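Local coordinates for twitching motility protein PilT (Aquifex aeolicus, PDB 2EYU) that probably powers the retraction of type IV pili as a P-loop ATPase motor of twitching motility, and is represented by its C-terminal domain, at residues Arg155-Leu158 against Ser159-Gln163; Asn193-Glu197 against Asn198-Gln202. The protein carries 1 engineered substitution. One frame throughout, in Å; residues are numbered along the deposited sequence.

Interaction 1 (Arg155-Leu158 against Ser159-Gln163); sequences RIVL and SFILQ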
ATOM      1  N   ARG A 155      15.466  -0.737   8.075  1.00 16.04           N
ATOM      2  CA  ARG A 155      14.340  -1.133   8.933  1.00 22.65           C
ATOM      3  C   ARG A 155      13.865   0.024   9.808  1.00 27.67           C
ATOM      4  O   ARG A 155      12.668   0.286   9.941  1.00 19.12           O
ATOM      5  CB  ARG A 155      14.704  -2.335   9.793  1.00 25.39           C
ATOM      6  CG  ARG A 155      13.531  -3.036  10.458  1.00 26.14           C
ATOM      7  CD  ARG A 155      13.995  -4.135  11.399  1.00 21.75           C
ATOM      8  NE  ARG A 155      15.431  -4.367  11.344  1.00 40.41           N
ATOM      9  CZ  ARG A 155      16.147  -5.184  10.598  1.00 43.84           C
ATOM     10  NH1 ARG A 155      15.590  -5.985   9.699  1.00 62.26           N
ATOM     11  NH2 ARG A 155      17.471  -5.217  10.736  1.00 69.66           N
ATOM     12  N   ILE A 156      14.785   0.756  10.417  1.00 24.14           N
ATOM     13  CA  ILE A 156      14.383   1.823  11.354  1.00 20.82           C
ATOM     14  C   ILE A 156      13.925   3.076  10.622  1.00 14.04           C
ATOM     15  O   ILE A 156      13.095   3.810  11.156  1.00 27.37           O
ATOM     16  CB  ILE A 156      15.537   2.107  12.338  1.00 16.41           C
ATOM     17  CG1 ILE A 156      15.744   0.986  13.357  1.00 18.82           C
ATOM     18  CG2 ILE A 156      15.337   3.465  13.018  1.00 24.54           C
ATOM     19  CD1 ILE A 156      17.168   0.568  13.612  1.00 25.70           C
ATOM     20  N   VAL A 157      14.385   3.379   9.421  1.00 25.92           N
ATOM     21  CA  VAL A 157      13.770   4.448   8.615  1.00 23.32           C
ATOM     22  C   VAL A 157      12.301   4.147   8.386  1.00 23.72           C
ATOM     23  O   VAL A 157      11.423   4.990   8.556  1.00 25.66           O
ATOM     24  CB  VAL A 157      14.472   4.589   7.251  1.00 18.17           C
ATOM     25  CG1 VAL A 157      13.724   5.517   6.310  1.00 14.52           C
ATOM     26  CG2 VAL A 157      15.908   5.089   7.412  1.00 16.63           C
ATOM     27  N   LEU A 158      11.992   2.903   7.979  1.00 16.26           N
ATOM     28  CA  LEU A 158      10.605   2.545   7.766  1.00 17.93           C
ATOM     29  C   LEU A 158       9.805   2.767   9.047  1.00 18.26           C
ATOM     30  O   LEU A 158       8.679   3.240   8.977  1.00 19.55           O
ATOM     31  CB  LEU A 158      10.440   1.078   7.368  1.00 21.78           C
ATOM     32  CG  LEU A 158      10.385   0.696   5.895  1.00 30.38           C
ATOM     33  CD1 LEU A 158      10.445  -0.822   5.755  1.00 18.57           C
ATOM     34  CD2 LEU A 158       9.141   1.259   5.210  1.00 19.53           C
ATOM     35  N   SER A 159      10.416   2.402  10.187  1.00 22.07           N
ATOM     36  CA  SER A 159       9.644   2.512  11.423  1.00 15.62           C
ATOM     37  C   SER A 159       9.183   3.937  11.674  1.00 12.06           C
ATOM     38  O   SER A 159       8.176   4.133  12.367  1.00 20.91           O
ATOM     39  CB  SER A 159      10.446   1.973  12.614  1.00 16.20           C
ATOM     40  OG  SER A 159      11.393   2.929  13.092  1.00 22.06           O
ATOM     41  N   PHE A 160       9.905   4.932  11.144  1.00 12.20           N
ATOM     42  CA  PHE A 160       9.506   6.325  11.352  1.00 11.80           C
ATOM     43  C   PHE A 160       8.732   6.916  10.179  1.00 24.48           C
ATOM     44  O   PHE A 160       8.017   7.911  10.316  1.00 27.15           O
ATOM     45  CB  PHE A 160      10.721   7.217  11.533  1.00 20.17           C
ATOM     46  CG  PHE A 160      11.459   7.093  12.853  1.00 10.70           C
ATOM     47  CD1 PHE A 160      11.056   7.851  13.939  1.00 23.98           C
ATOM     48  CD2 PHE A 160      12.522   6.221  12.934  1.00 10.82           C
ATOM     49  CE1 PHE A 160      11.765   7.710  15.124  1.00 26.19           C
ATOM     50  CE2 PHE A 160      13.233   6.095  14.116  1.00 19.52           C
ATOM     51  CZ  PHE A 160      12.835   6.851  15.203  1.00 21.31           C
ATOM     52  N   ILE A 161       8.888   6.355   8.981  1.00 16.14           N
ATOM     53  CA  ILE A 161       8.306   7.067   7.836  1.00 14.43           C
ATOM     54  C   ILE A 161       7.166   6.275   7.187  1.00 17.06           C
ATOM     55  O   ILE A 161       6.407   6.930   6.458  1.00 15.87           O
ATOM     56  CB  ILE A 161       9.369   7.406   6.787  1.00 22.28           C
ATOM     57  CG1 ILE A 161       9.895   6.189   6.012  1.00 34.65           C
ATOM     58  CG2 ILE A 161      10.537   8.154   7.425  1.00 27.85           C
ATOM     59  CD1 ILE A 161      10.442   6.530   4.638  1.00 26.72           C
ATOM     60  N   LEU A 162       7.049   4.990   7.460  1.00 19.20           N
ATOM     61  CA  LEU A 162       5.937   4.163   6.985  1.00 24.06           C
ATOM     62  C   LEU A 162       4.604   4.683   7.489  1.00 23.67           C
ATOM     63  O   LEU A 162       4.390   4.854   8.692  1.00 18.90           O
ATOM     64  CB  LEU A 162       6.133   2.695   7.399  1.00 22.98           C
ATOM     65  CG  LEU A 162       5.130   1.691   6.820  1.00 25.39           C
ATOM     66  CD1 LEU A 162       5.075   1.734   5.295  1.00 25.88           C
ATOM     67  CD2 LEU A 162       5.465   0.285   7.293  1.00 13.25           C
ATOM     68  N   GLN A 163       3.673   4.952   6.580  1.00 15.87           N
ATOM     69  CA  GLN A 163       2.371   5.514   6.930  1.00 17.61           C
ATOM     70  C   GLN A 163       1.280   4.460   6.879  1.00 16.37           C
ATOM     71  O   GLN A 163       0.309   4.420   7.629  1.00 13.22           O
ATOM     72  CB  GLN A 163       2.034   6.641   5.942  1.00 27.61           C
ATOM     73  CG  GLN A 163       2.989   7.826   6.157  1.00 31.03           C
ATOM     74  CD  GLN A 163       3.254   7.996   7.646  1.00 44.48           C
ATOM     75  OE1 GLN A 163       2.375   8.448   8.375  1.00 39.37           O
ATOM     76  NE2 GLN A 163       4.450   7.618   8.082  1.00 54.43           N
TER
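Arg155-Leu158 meets Ser159-Gln163 in a local contact, mostly between residues i and i+4, over the last turns of helix 151-161. Here the helix passes into strand 162-171, which runs parallel to strand 26-31 in the P-loop NTPase sheet; backbone bonds from Ile161, at the helix end, and from Gln163 reach Leu27. Val157 O accepts two donors, Ile161 N at 2.9 Å close to the line of the C=O bond and Phe160 N at 3.0 Å from above the carbonyl plane. Leu162 has already left helical phi/psi, yet Leu162 N still gives Leu158 O a straight bond of 2.8 Å (N-H...O 160°). Ser159 carries its OG between backbone N and carbonyl carbon (chi1 80°), which aims the hydroxyl back along the helix to donate to Ile156 O at 2.7 Å; the same OG is also hydrogen-bonded to Arg196 NE of helix 189-197. Ile156 CG2 lies in the plane of the Phe160 ring, at its edge, 3.5 Å from Phe160 CE2. One turn apart, the side chains of Val157 and Ile161 lie side by side, Val157 CG1 3.8 Å from Ile161 CD1, next to Leu117 and Ala120 of helix 110-121. Buried Leu158 slants across Leu162, Leu158 CD2 lying 4.0 Å from Leu162 CB. Beyond the helix, Gln163 NE2 bonds Ile161 O at 2.6 Å, sitting above that carbonyl's plane while the oxygen stays within the Gln163 amide plane.

Interaction 2 (Asn193-Glu197 against Asn198-Gln202); sequences NLIRE and NKLQQ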
ATOM      1  N   ASN A 193       7.615   0.861  17.229  1.00 26.10           N
ATOM      2  CA  ASN A 193       8.636   0.276  18.092  1.00 25.14           C
ATOM      3  C   ASN A 193       9.015  -1.133  17.673  1.00 31.57           C
ATOM      4  O   ASN A 193      10.180  -1.489  17.464  1.00 26.87           O
ATOM      5  CB  ASN A 193       8.060   0.276  19.520  1.00 21.46           C
ATOM      6  CG  ASN A 193       8.800  -0.729  20.387  1.00 38.04           C
ATOM      7  OD1 ASN A 193       9.824  -0.385  20.974  1.00 61.75           O
ATOM      8  ND2 ASN A 193       8.301  -1.960  20.461  1.00 42.88           N
ATOM      9  N   LEU A 194       8.011  -2.012  17.531  1.00 23.82           N
ATOM     10  CA  LEU A 194       8.366  -3.395  17.181  1.00 24.60           C
ATOM     11  C   LEU A 194       9.072  -3.481  15.843  1.00 19.33           C
ATOM     12  O   LEU A 194       9.995  -4.293  15.700  1.00 33.77           O
ATOM     13  CB  LEU A 194       7.141  -4.318  17.166  1.00 18.06           C
ATOM     14  CG  LEU A 194       6.302  -4.333  18.441  1.00 18.32           C
ATOM     15  CD1 LEU A 194       4.868  -4.726  18.101  1.00 34.20           C
ATOM     16  CD2 LEU A 194       6.878  -5.265  19.486  1.00 27.05           C
ATOM     17  N   ILE A 195       8.704  -2.660  14.864  1.00 26.64           N
ATOM     18  CA  ILE A 195       9.491  -2.661  13.616  1.00 37.55           C
ATOM     19  C   ILE A 195      10.951  -2.311  13.866  1.00 38.38           C
ATOM     20  O   ILE A 195      11.891  -2.870  13.293  1.00 26.27           O
ATOM     21  CB  ILE A 195       8.827  -1.711  12.603  1.00 25.07           C
ATOM     22  CG1 ILE A 195       7.454  -2.236  12.199  1.00 19.46           C
ATOM     23  CG2 ILE A 195       9.699  -1.461  11.385  1.00 17.11           C
ATOM     24  CD1 ILE A 195       6.789  -1.484  11.074  1.00 29.87           C
ATOM     25  N   ARG A 196      11.154  -1.367  14.769  1.00 41.65           N
ATOM     26  CA  ARG A 196      12.459  -0.895  15.215  1.00 43.22           C
ATOM     27  C   ARG A 196      13.308  -2.036  15.773  1.00 35.77           C
ATOM     28  O   ARG A 196      14.402  -2.246  15.253  1.00 33.70           O
ATOM     29  CB  ARG A 196      12.266   0.218  16.255  1.00 32.05           C
ATOM     30  CG  ARG A 196      12.794   1.562  15.798  1.00 26.48           C
ATOM     31  CD  ARG A 196      12.220   2.743  16.543  1.00 24.84           C
ATOM     32  NE  ARG A 196      11.427   3.598  15.650  1.00 36.02           N
ATOM     33  CZ  ARG A 196      10.338   4.247  16.026  1.00 21.69           C
ATOM     34  NH1 ARG A 196       9.917   4.125  17.280  1.00 51.63           N
ATOM     35  NH2 ARG A 196       9.662   4.996  15.175  1.00 46.53           N
ATOM     36  N   GLU A 197      12.804  -2.736  16.780  1.00 27.27           N
ATOM     37  CA  GLU A 197      13.387  -3.926  17.354  1.00 42.10           C
ATOM     38  C   GLU A 197      13.311  -5.137  16.430  1.00 46.03           C
ATOM     39  O   GLU A 197      13.862  -6.186  16.765  1.00 38.90           O
ATOM     40  CB  GLU A 197      12.684  -4.335  18.655  1.00 47.05           C
ATOM     41  CG  GLU A 197      12.779  -3.306  19.771  1.00 60.27           C
ATOM     42  CD  GLU A 197      11.608  -2.346  19.705  1.00 67.62           C
ATOM     43  OE1 GLU A 197      10.457  -2.824  19.566  1.00 62.33           O
ATOM     44  OE2 GLU A 197      11.837  -1.118  19.766  1.00 86.14           O
ATOM     45  N   ASN A 198      12.642  -5.052  15.286  1.00 39.35           N
ATOM     46  CA  ASN A 198      12.532  -6.231  14.431  1.00 26.50           C
ATOM     47  C   ASN A 198      11.773  -7.351  15.134  1.00 24.16           C
ATOM     48  O   ASN A 198      12.300  -8.458  15.277  1.00 37.34           O
ATOM     49  CB  ASN A 198      13.910  -6.758  14.015  1.00 40.80           C
ATOM     50  CG  ASN A 198      13.833  -7.633  12.777  1.00 35.93           C
ATOM     51  OD1 ASN A 198      12.954  -7.444  11.939  1.00 38.71           O
ATOM     52  ND2 ASN A 198      14.752  -8.585  12.651  1.00 33.07           N
ATOM     53  N   LYS A 199      10.570  -7.063  15.570  1.00 26.44           N
ATOM     54  CA  LYS A 199       9.636  -8.000  16.172  1.00 25.17           C
ATOM     55  C   LYS A 199       8.391  -8.129  15.284  1.00 31.98           C
ATOM     56  O   LYS A 199       7.281  -7.830  15.720  1.00 28.39           O
ATOM     57  CB  LYS A 199       9.176  -7.558  17.556  1.00 21.49           C
ATOM     58  CG  LYS A 199       9.942  -8.267  18.670  1.00 41.60           C
ATOM     59  CD  LYS A 199      10.433  -7.272  19.716  1.00 37.76           C
ATOM     60  CE  LYS A 199      11.745  -7.732  20.333  1.00 34.23           C
ATOM     61  NZ  LYS A 199      12.900  -7.268  19.503  1.00 32.20           N
ATOM     62  N   LEU A 200       8.652  -8.574  14.069  1.00 24.89           N
ATOM     63  CA  LEU A 200       7.653  -8.618  12.995  1.00 31.34           C
ATOM     64  C   LEU A 200       6.624  -9.700  13.288  1.00 28.45           C
ATOM     65  O   LEU A 200       5.473  -9.662  12.851  1.00 27.51           O
ATOM     66  CB  LEU A 200       8.366  -8.800  11.661  1.00 31.63           C
ATOM     67  CG  LEU A 200       9.130  -7.630  11.050  1.00 37.50           C
ATOM     68  CD1 LEU A 200       9.190  -7.774   9.531  1.00 38.16           C
ATOM     69  CD2 LEU A 200       8.554  -6.257  11.388  1.00 16.18           C
ATOM     70  N   GLN A 201       7.046 -10.693  14.078  1.00 36.96           N
ATOM     71  CA  GLN A 201       6.130 -11.719  14.558  1.00 42.54           C
ATOM     72  C   GLN A 201       5.077 -11.103  15.477  1.00 45.71           C
ATOM     73  O   GLN A 201       3.887 -11.360  15.295  1.00 40.43           O
ATOM     74  CB  GLN A 201       6.863 -12.818  15.317  1.00 42.49           C
ATOM     75  CG  GLN A 201       6.603 -14.229  14.810  1.00 45.60           C
ATOM     76  CD  GLN A 201       7.869 -15.068  14.880  1.00 61.84           C
ATOM     77  OE1 GLN A 201       8.573 -15.051  15.893  1.00 90.18           O
ATOM     78  NE2 GLN A 201       8.163 -15.787  13.805  1.00 52.11           N
ATOM     79  N   GLN A 202       5.545 -10.312  16.439  1.00 30.94           N
ATOM     80  CA  GLN A 202       4.660  -9.573  17.337  1.00 28.19           C
ATOM     81  C   GLN A 202       3.856  -8.493  16.637  1.00 27.64           C
ATOM     82  O   GLN A 202       2.733  -8.175  17.036  1.00 25.45           O
ATOM     83  CB  GLN A 202       5.515  -8.998  18.479  1.00 25.60           C
ATOM     84  CG  GLN A 202       6.275 -10.105  19.203  1.00 31.56           C
ATOM     85  CD  GLN A 202       5.484 -10.763  20.313  1.00 43.99           C
ATOM     86  OE1 GLN A 202       4.277 -10.577  20.458  1.00 50.52           O
ATOM     87  NE2 GLN A 202       6.162 -11.560  21.137  1.00 59.87           N
TER
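The flat groups that Leu194 and Lys199 bring together are backbone carbonyl and peptide N-H, with no aromatic ring between the segments: Lys199 N approaches Leu194 O at 2.8 Å, with a nearly straight N-H...O angle of 165°. Together with the weak bond from Asn198 N to Ile195 O (3.0 Å), this forms a Schellman motif that ends helix 189-197. Asn198 is its C-prime residue, and its positive phi of 63° turns the chain so that Lys199 can serve as N-cap of helix 200-209. The apolar half rests on Leu194, whose CG stands anti to the carbonyl carbon, beside the backbone N (chi1 -54°); from there Leu194 CD2 reaches the flank of Lys199 at Lys199 CB, 3.8 Å away, and Gln202 CB at 4.1 Å. The side chains of Leu194 and Lys199 cross at about a right angle. With an alanine at Leu194 both methyl branches would be gone, which would probably open a gap beside Lys199 CB and Gln202 CB and leave the lysine chain freer to move. Bends at chi2, chi3 and chi4 curl Lys199 back over Glu197, Lys199 CD lying 3.8 Å from Glu197 CB, and bring Lys199 NZ to Glu197 O in a weak bond of 3.1 Å. On the inner side Ile195 CG1 meets Leu200 CD2 at 4.2 Å. Leu200 leans on Ile139 and His140 of helix 135-144, Ile195 on Ser159 of helix 151-161, and Leu194 on Val203 and Leu206 of helix 200-209.

Interaction 1 comes first along the chain and interaction 2 follows in series, yet their centres lie only 11 Å apart, on the same side of the chain's centre. From interaction 1 the chain continues along strand 162-171 and returns along the antiparallel strand 179-185, its neighbour in the sheet, before helix 189-197 packs against helix 151-161. The two contacts touch directly: Arg155 CD packs 3.1 Å from Ile195 O, and Arg196, already tied to Ser159, also lies against the Phe160 ring in a cation-pi contact. Two helix endings, one entering the sheet and one turning into helix 200-209, are thus joined side by side where helices 151-161 and 189-197 pack together.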